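Local coordinates for protein DNA polymerase (PDB 2PY5) that replicates phage DNA by protein-primed, strand-displacing synthesis with high processivity and proofreads it through a 3'-5' exonuclease, at residues C11-T16 with A68-W73; I299-I304 with T440-A445; G312-K317 with L495-Y500. The protein carries 2 engineered substitutions. All coordinates share one frame; numbering follows the deposited sequence.

Interaction 1 (C11-T16 with A68-W73); sequences CAFETT and AFIINW. Engineered in segment 11-16: Ala12 (natural residue Asp). With nucleotides of chain A.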
# COMPACT_ATOMS: atom_id res chain seq x y z
N CYS F 11 7.06 -20.82 2.58
CA CYS F 11 7.80 -21.34 1.42
C CYS F 11 8.56 -20.27 0.65
O CYS F 11 8.22 -19.11 0.70
CB CYS F 11 6.80 -22.00 0.47
SG CYS F 11 5.85 -23.36 1.19
N ALA F 12 9.59 -20.69 -0.08
CA ALA F 12 10.31 -19.78 -0.97
C ALA F 12 10.96 -20.55 -2.10
O ALA F 12 11.25 -21.74 -1.96
CB ALA F 12 11.38 -19.03 -0.21
N PHE F 13 11.16 -19.86 -3.22
CA PHE F 13 11.98 -20.36 -4.32
C PHE F 13 13.16 -19.44 -4.58
O PHE F 13 13.06 -18.21 -4.41
CB PHE F 13 11.19 -20.37 -5.63
CG PHE F 13 10.01 -21.32 -5.69
CD1 PHE F 13 8.93 -20.99 -6.47
CD2 PHE F 13 10.00 -22.54 -5.02
CE1 PHE F 13 7.86 -21.84 -6.61
CE2 PHE F 13 8.93 -23.39 -5.14
CZ PHE F 13 7.84 -23.03 -5.93
N GLU F 14 14.27 -20.02 -5.02
CA GLU F 14 15.33 -19.26 -5.69
C GLU F 14 15.28 -19.69 -7.14
O GLU F 14 15.07 -20.87 -7.45
CB GLU F 14 16.71 -19.51 -5.09
CG GLU F 14 16.81 -19.28 -3.59
CD GLU F 14 16.57 -17.82 -3.16
OE1 GLU F 14 16.64 -16.89 -3.98
OE2 GLU F 14 16.33 -17.63 -1.94
N THR F 15 15.47 -18.73 -8.05
CA THR F 15 15.20 -18.96 -9.46
C THR F 15 16.34 -18.44 -10.34
O THR F 15 17.07 -17.55 -9.96
CB THR F 15 13.87 -18.29 -9.87
OG1 THR F 15 13.99 -16.88 -9.67
CG2 THR F 15 12.70 -18.82 -9.02
N THR F 16 16.49 -19.04 -11.52
CA THR F 16 17.46 -18.57 -12.47
C THR F 16 16.95 -17.30 -13.16
O THR F 16 15.74 -17.03 -13.14
CB THR F 16 17.81 -19.64 -13.50
OG1 THR F 16 16.65 -19.97 -14.27
CG2 THR F 16 18.32 -20.89 -12.81
N ALA F 68 4.09 -17.55 -10.44
CA ALA F 68 4.33 -17.76 -11.87
C ALA F 68 4.98 -19.11 -12.14
O ALA F 68 4.60 -19.81 -13.08
CB ALA F 68 5.18 -16.65 -12.44
N PHE F 69 5.92 -19.48 -11.28
CA PHE F 69 6.62 -20.75 -11.40
C PHE F 69 5.70 -21.92 -11.13
O PHE F 69 5.73 -22.94 -11.84
CB PHE F 69 7.88 -20.78 -10.52
CG PHE F 69 8.94 -19.82 -10.97
CD1 PHE F 69 8.87 -18.46 -10.63
CD2 PHE F 69 9.98 -20.24 -11.77
CE1 PHE F 69 9.85 -17.57 -11.09
CE2 PHE F 69 10.93 -19.35 -12.19
CZ PHE F 69 10.87 -18.03 -11.84
N ILE F 70 4.84 -21.77 -10.11
CA ILE F 70 3.89 -22.80 -9.74
C ILE F 70 2.88 -23.05 -10.84
O ILE F 70 2.61 -24.19 -11.19
CB ILE F 70 3.18 -22.39 -8.41
CG1 ILE F 70 4.16 -22.46 -7.25
CG2 ILE F 70 1.95 -23.25 -8.12
CD1 ILE F 70 3.69 -21.75 -6.03
N ILE F 71 2.32 -21.98 -11.41
CA ILE F 71 1.33 -22.12 -12.48
C ILE F 71 1.96 -22.69 -13.76
O ILE F 71 1.35 -23.54 -14.42
CB ILE F 71 0.52 -20.83 -12.70
CG1 ILE F 71 -0.31 -20.52 -11.45
CG2 ILE F 71 -0.46 -21.01 -13.88
CD1 ILE F 71 -1.10 -19.23 -11.55
N ASN F 72 3.16 -22.23 -14.10
CA ASN F 72 3.89 -22.84 -15.21
C ASN F 72 4.02 -24.35 -15.02
O ASN F 72 3.88 -25.12 -15.96
CB ASN F 72 5.28 -22.20 -15.37
CG ASN F 72 5.27 -20.98 -16.27
OD1 ASN F 72 5.07 -19.84 -15.81
ND2 ASN F 72 5.45 -21.21 -17.55
N TRP F 73 4.29 -24.80 -13.80
CA TRP F 73 4.41 -26.23 -13.53
C TRP F 73 3.05 -26.93 -13.67
O TRP F 73 2.94 -27.95 -14.34
CB TRP F 73 4.99 -26.49 -12.14
CG TRP F 73 5.27 -27.94 -11.84
CD1 TRP F 73 6.46 -28.59 -12.00
CD2 TRP F 73 4.34 -28.92 -11.34
NE1 TRP F 73 6.34 -29.90 -11.65
CE2 TRP F 73 5.05 -30.14 -11.23
CE3 TRP F 73 3.00 -28.89 -10.97
CZ2 TRP F 73 4.46 -31.31 -10.77
CZ3 TRP F 73 2.41 -30.05 -10.51
CH2 TRP F 73 3.14 -31.26 -10.43
P DT A 7 13.93 -13.12 -3.33
OP1 DT A 7 14.17 -14.20 -2.37
OP2 DT A 7 14.56 -11.80 -3.13
O5' DT A 7 14.36 -13.56 -4.80
C5' DT A 7 13.84 -14.74 -5.40
C4' DT A 7 14.47 -14.89 -6.77
O4' DT A 7 14.16 -13.72 -7.56
C3' DT A 7 15.99 -14.98 -6.81
O3' DT A 7 16.47 -16.32 -6.60
C2' DT A 7 16.27 -14.53 -8.23
C1' DT A 7 15.22 -13.46 -8.47
N1 DT A 7 15.71 -12.05 -8.26
C2 DT A 7 16.33 -11.43 -9.31
O2 DT A 7 16.50 -11.97 -10.39
N3 DT A 7 16.74 -10.15 -9.08
C4 DT A 7 16.60 -9.44 -7.90
O4 DT A 7 17.02 -8.28 -7.80
C5 DT A 7 15.94 -10.14 -6.83
C7 DT A 7 15.73 -9.45 -5.51
C6 DT A 7 15.52 -11.40 -7.04
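Behind the 3'-5' exonuclease active site, Phe13 and Thr15 of strand 8-15 pack on Phe69 and Ile70 of helix 63-76. This joins an inner strand of the mixed exonuclease sheet to a helix; the axes of 11-15 and 68-73 lie 84° apart. The contact is buried and apolar. Phe13 CE1 sits 3.8 Å from Ile70 CG1, which lies at the ring edge near its plane. The same CE1 is 4.1 Å from Phe69 CB, and the two phenylalanines run alongside one another, pointing opposite ways. Phe65, from the helix turn before, also meets the Phe69 ring.

The neighbouring Glu14 serves the other side of the strand, where the 3' end of the DNA is held. Its OE1 accepts a hydrogen bond of 2.7 Å from O3' of DT7 of chain A, and Thr15 N donates one of 3.0 Å to the same O3'. Two bonds thus grip the terminal hydroxyl. Ala12 is an engineered residue in place of the natural Asp. Thr15 links the DNA side to the helix: chi1 of 62° leaves OG1 beside the DT7 sugar and lays CG2 over one face of Phe69, a CH-pi contact 3.7 Å from the ring centroid.

Interaction 2 (I299-I304 with T440-A445); sequences IPTIQI and TTITAA. With EDO (1,2-ethanediol), chain X.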
# COMPACT_ATOMS: atom_id res chain seq x y z
N ILE F 299 -2.63 27.34 -3.24
CA ILE F 299 -2.17 26.02 -3.67
C ILE F 299 -3.26 25.35 -4.50
O ILE F 299 -4.43 25.36 -4.11
CB ILE F 299 -1.85 25.14 -2.43
CG1 ILE F 299 -0.71 25.73 -1.62
CG2 ILE F 299 -1.55 23.68 -2.83
CD1 ILE F 299 -0.51 25.00 -0.26
N PRO F 300 -2.89 24.73 -5.63
CA PRO F 300 -3.89 24.00 -6.38
C PRO F 300 -4.31 22.70 -5.72
O PRO F 300 -3.50 22.03 -5.07
CB PRO F 300 -3.17 23.70 -7.71
CG PRO F 300 -1.76 23.54 -7.29
CD PRO F 300 -1.55 24.62 -6.25
N THR F 301 -5.59 22.37 -5.87
CA THR F 301 -6.19 21.22 -5.23
C THR F 301 -6.95 20.29 -6.19
O THR F 301 -7.39 19.23 -5.78
CB THR F 301 -7.13 21.66 -4.08
OG1 THR F 301 -8.31 22.28 -4.62
CG2 THR F 301 -6.42 22.66 -3.14
N ILE F 302 -7.07 20.67 -7.47
CA ILE F 302 -7.79 19.85 -8.44
C ILE F 302 -6.81 19.03 -9.27
O ILE F 302 -5.91 19.58 -9.91
CB ILE F 302 -8.63 20.70 -9.40
CG1 ILE F 302 -9.68 21.51 -8.64
CG2 ILE F 302 -9.31 19.80 -10.46
CD1 ILE F 302 -10.40 22.56 -9.53
N GLN F 303 -7.02 17.72 -9.24
CA GLN F 303 -6.25 16.79 -10.05
C GLN F 303 -7.26 16.01 -10.86
O GLN F 303 -8.18 15.44 -10.30
CB GLN F 303 -5.48 15.84 -9.13
CG GLN F 303 -4.47 14.96 -9.81
CD GLN F 303 -3.76 14.05 -8.83
OE1 GLN F 303 -4.37 13.16 -8.25
NE2 GLN F 303 -2.47 14.27 -8.64
N ILE F 304 -7.09 16.01 -12.18
CA ILE F 304 -7.99 15.28 -13.09
C ILE F 304 -7.22 14.19 -13.84
O ILE F 304 -6.29 14.47 -14.60
CB ILE F 304 -8.64 16.23 -14.13
CG1 ILE F 304 -9.44 17.32 -13.42
CG2 ILE F 304 -9.55 15.45 -15.05
CD1 ILE F 304 -9.92 18.40 -14.36
N THR F 440 -6.66 18.41 5.98
CA THR F 440 -5.70 18.65 7.04
C THR F 440 -4.38 19.18 6.50
O THR F 440 -3.82 20.17 7.01
CB THR F 440 -5.45 17.39 7.83
OG1 THR F 440 -6.69 16.95 8.41
CG2 THR F 440 -4.41 17.64 8.92
N THR F 441 -3.87 18.51 5.47
CA THR F 441 -2.57 18.86 4.91
C THR F 441 -2.61 20.14 4.06
O THR F 441 -1.77 21.02 4.23
CB THR F 441 -2.05 17.67 4.12
OG1 THR F 441 -1.79 16.62 5.06
CG2 THR F 441 -0.79 18.02 3.29
N ILE F 442 -3.60 20.26 3.19
CA ILE F 442 -3.74 21.44 2.34
C ILE F 442 -3.92 22.71 3.16
O ILE F 442 -3.32 23.75 2.85
CB ILE F 442 -4.90 21.27 1.34
CG1 ILE F 442 -4.58 20.13 0.38
CG2 ILE F 442 -5.17 22.58 0.60
CD1 ILE F 442 -5.77 19.65 -0.44
N THR F 443 -4.73 22.65 4.22
CA THR F 443 -4.99 23.86 5.01
C THR F 443 -3.73 24.33 5.77
O THR F 443 -3.48 25.54 5.85
CB THR F 443 -6.20 23.71 5.95
OG1 THR F 443 -5.99 22.64 6.86
CG2 THR F 443 -7.47 23.47 5.16
N ALA F 444 -2.94 23.39 6.27
CA ALA F 444 -1.69 23.74 6.95
C ALA F 444 -0.69 24.30 5.95
O ALA F 444 -0.08 25.32 6.19
CB ALA F 444 -1.11 22.56 7.69
N ALA F 445 -0.56 23.65 4.81
CA ALA F 445 0.32 24.16 3.76
C ALA F 445 -0.06 25.57 3.32
O ALA F 445 0.79 26.43 3.13
CB ALA F 445 0.33 23.22 2.55
C1 EDO X . -6.97 28.05 4.27
O1 EDO X . -7.16 29.38 3.76
C2 EDO X . -6.58 28.09 5.74
O2 EDO X . -5.26 27.56 5.97
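Ile299 and Ala445 make the tight part of this contact. Ile299 CD1 lies 3.4 Å from Ala445 CB, closer than usual for two carbons. It also sits 3.7 Å from Ala445 C, so the methyl is pressed against both the side chain and the backbone of the helix. The Ile299 chain is extended at chi2 (171°), which carries CD1 out to the helix surface. Phe230 also touches Ile299. The backbone here is held as well: Ile299 N bonds to Gln446 OE1 and Ile299 O to His339 ND1.

Helix 427-447 belongs to the palm of this B-family polymerase. On its sheet side, Ala445 meets Ile452 and Cys455 of strand 452-456, which runs into the YCDTD motif. The segment 299-304 lies in the long loop between strands 283-294 and 324-329, so the contact holds that loop on the palm helix.

The packing is looser at Thr301. Its CG2 is 3.9 Å from Ile442 CG2 and 4.1 Å from Ile442 CD1, and the two side chains cross at a slant. Thr301 is only partly buried. Leu335 and His339 of helix 330-339 also pack on Ile442. One residue further along, Thr443 points its CB away from the loop and is partly exposed. Its carbonyl O accepts a 2.7 Å hydrogen bond from O2 of a 1,2-ethanediol, probably from the crystallisation liquor. Glu338 OE2 also bonds to this molecule.

Interaction 3 (G312-K317 with L495-Y500); sequences GNEYLK and LRQKTY. With nucleotides of chain B.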
# COMPACT_ATOMS: atom_id res chain seq x y z
N GLY F 312 -3.01 12.58 -12.16
CA GLY F 312 -2.62 13.71 -13.00
C GLY F 312 -1.33 13.50 -13.79
O GLY F 312 -1.39 13.30 -15.01
N ASN F 313 -0.17 13.52 -13.13
CA ASN F 313 -0.04 13.59 -11.67
C ASN F 313 -0.23 14.98 -11.07
O ASN F 313 -0.50 15.11 -9.87
CB ASN F 313 1.34 13.08 -11.24
CG ASN F 313 1.58 11.63 -11.64
OD1 ASN F 313 2.62 11.30 -12.23
ND2 ASN F 313 0.63 10.76 -11.32
N GLU F 314 -0.08 16.02 -11.88
CA GLU F 314 0.03 17.38 -11.35
C GLU F 314 -1.32 18.03 -11.05
O GLU F 314 -2.34 17.72 -11.67
CB GLU F 314 0.86 18.25 -12.29
CG GLU F 314 2.27 17.70 -12.53
CD GLU F 314 3.25 18.74 -13.02
OE1 GLU F 314 3.32 19.84 -12.42
OE2 GLU F 314 3.97 18.47 -14.00
N TYR F 315 -1.31 18.93 -10.07
CA TYR F 315 -2.49 19.70 -9.69
C TYR F 315 -2.59 20.92 -10.59
O TYR F 315 -1.60 21.57 -10.88
CB TYR F 315 -2.43 20.07 -8.20
CG TYR F 315 -2.71 18.86 -7.36
CD1 TYR F 315 -1.69 17.96 -7.03
CD2 TYR F 315 -4.00 18.57 -6.96
CE1 TYR F 315 -1.97 16.82 -6.29
CE2 TYR F 315 -4.28 17.45 -6.23
CZ TYR F 315 -3.25 16.58 -5.89
OH TYR F 315 -3.58 15.47 -5.17
N LEU F 316 -3.81 21.21 -11.03
CA LEU F 316 -4.01 22.08 -12.17
C LEU F 316 -4.23 23.52 -11.74
O LEU F 316 -4.96 23.79 -10.77
CB LEU F 316 -5.21 21.61 -12.99
CG LEU F 316 -5.11 20.19 -13.55
CD1 LEU F 316 -6.43 19.72 -14.15
CD2 LEU F 316 -3.99 20.09 -14.55
N LYS F 317 -3.61 24.42 -12.49
CA LYS F 317 -3.83 25.85 -12.36
C LYS F 317 -5.10 26.25 -13.12
O LYS F 317 -5.78 27.19 -12.73
CB LYS F 317 -2.63 26.61 -12.93
CG LYS F 317 -2.59 28.09 -12.61
CD LYS F 317 -1.33 28.74 -13.23
CE LYS F 317 -0.80 29.90 -12.40
NZ LYS F 317 0.57 30.35 -12.83
N LEU F 495 12.98 17.63 -7.30
CA LEU F 495 12.90 17.59 -8.76
C LEU F 495 11.47 17.44 -9.23
O LEU F 495 11.05 18.10 -10.19
CB LEU F 495 13.74 16.44 -9.29
CG LEU F 495 15.22 16.44 -8.94
CD1 LEU F 495 15.89 15.20 -9.52
CD2 LEU F 495 15.94 17.72 -9.40
N ARG F 496 10.74 16.53 -8.58
CA ARG F 496 9.35 16.19 -8.92
C ARG F 496 8.63 15.75 -7.66
O ARG F 496 9.27 15.54 -6.61
CB ARG F 496 9.32 15.02 -9.91
CG ARG F 496 10.09 15.22 -11.20
CD ARG F 496 9.33 16.13 -12.13
NE ARG F 496 9.94 16.22 -13.45
CZ ARG F 496 10.81 17.15 -13.83
NH1 ARG F 496 11.20 18.10 -12.99
NH2 ARG F 496 11.30 17.14 -15.06
N GLN F 497 7.32 15.55 -7.77
CA GLN F 497 6.57 14.86 -6.72
C GLN F 497 7.30 13.57 -6.38
O GLN F 497 7.76 12.85 -7.27
CB GLN F 497 5.13 14.54 -7.17
CG GLN F 497 4.23 15.75 -7.30
CD GLN F 497 3.02 15.54 -8.21
OE1 GLN F 497 1.92 16.02 -7.91
NE2 GLN F 497 3.22 14.85 -9.33
N LYS F 498 7.42 13.29 -5.08
CA LYS F 498 8.05 12.07 -4.57
C LYS F 498 9.50 11.88 -5.00
O LYS F 498 9.99 10.76 -4.94
CB LYS F 498 7.21 10.84 -4.94
CG LYS F 498 5.82 10.88 -4.33
CD LYS F 498 5.06 9.61 -4.56
CE LYS F 498 3.67 9.69 -3.94
NZ LYS F 498 3.70 9.80 -2.45
N THR F 499 10.18 12.96 -5.39
CA THR F 499 11.54 12.87 -5.92
C THR F 499 12.38 14.04 -5.39
O THR F 499 12.37 15.13 -5.95
CB THR F 499 11.54 12.89 -7.46
OG1 THR F 499 10.62 11.90 -7.95
CG2 THR F 499 12.93 12.61 -8.02
N TYR F 500 13.07 13.80 -4.28
CA TYR F 500 13.86 14.83 -3.63
C TYR F 500 14.98 14.23 -2.79
O TYR F 500 14.98 13.04 -2.48
CB TYR F 500 12.97 15.73 -2.76
CG TYR F 500 12.37 15.06 -1.56
CD1 TYR F 500 13.04 15.07 -0.36
CD2 TYR F 500 11.13 14.41 -1.62
CE1 TYR F 500 12.52 14.47 0.76
CE2 TYR F 500 10.62 13.80 -0.48
CZ TYR F 500 11.33 13.84 0.70
OH TYR F 500 10.88 13.26 1.88
P DG B 2 7.17 7.38 -15.11
OP1 DG B 2 8.56 6.97 -14.81
OP2 DG B 2 6.71 7.35 -16.52
O5' DG B 2 6.14 6.49 -14.26
C5' DG B 2 6.48 5.14 -13.90
C4' DG B 2 5.24 4.33 -13.57
O4' DG B 2 4.52 4.96 -12.47
C3' DG B 2 4.24 4.20 -14.71
O3' DG B 2 3.79 2.84 -14.80
C2' DG B 2 3.13 5.18 -14.33
C1' DG B 2 3.15 5.10 -12.80
N9 DG B 2 2.64 6.27 -12.07
C8 DG B 2 2.58 7.57 -12.51
N7 DG B 2 2.08 8.40 -11.64
C5 DG B 2 1.78 7.60 -10.55
C6 DG B 2 1.21 7.95 -9.29
O6 DG B 2 0.85 9.07 -8.91
N1 DG B 2 1.08 6.84 -8.45
C2 DG B 2 1.45 5.55 -8.78
N2 DG B 2 1.24 4.62 -7.84
N3 DG B 2 1.99 5.21 -9.96
C4 DG B 2 2.13 6.28 -10.79
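Gln497 carries this contact, reaching from a hairpin turn to Asn313, Glu314 and Tyr315 of the loop 312-317. Strand 491-496 ends with Leu495 and Arg496; Leu495 N bonds to Thr499 O at 2.9 Å. Arg496 NH1 donates to Leu495 O at 2.8 Å from above the carbonyl plane, 40° out of it. The same guanidinium forms salt bridges with Glu239 and with the C-terminal carboxylate of Lys575.

Arg496 N makes a second, weak bond to the same Thr499 O, so two residues stand opposite one: a classic beta bulge. A type II turn from Arg496 to Thr499 joins strands 491-496 and 499-509. At the first corner of this turn, Gln497 extends beyond CG and lays its amide against Asn313. Gln497 CD is 3.9 Å from Asn313 O. The Tyr315 ring turns an edge to this amide, the two planes 87° apart. Asn313 also touches the DNA: its ND2 donates to N7 of DG2 of chain B at 2.8 Å.

Lys498 takes the second corner with a positive phi of 59°. It is probably involved in template-primer binding, and its NZ pairs with Asp456 of the catalytic metal site. Thr499 OG1 bonds back to Gln497 O at 3.1 Å. Tyr500 then continues the strand, stacked on Tyr494.

How the interactions relate
From the N terminus, interaction 1 comes first. It closes a loop of 51 residues within the exonuclease region, before either of the others opens. Interactions 2 and 3 both start in the long loop between strands 283-294 and 324-329. Their segments alternate along the chain: 299-304, 312-317, 440-445, 495-500. The two closures therefore cross. Their first segments also touch, with probable hydrogen bonds from Gln303 NE2 to Asn313 O and from Leu316 N to Ile302 O. One loop is thus tied to helix 427-447 and to the 495-500 hairpin. Interaction 1 lies far off, its centre about 45 Å from that of interaction 2 and 38 Å from that of interaction 3.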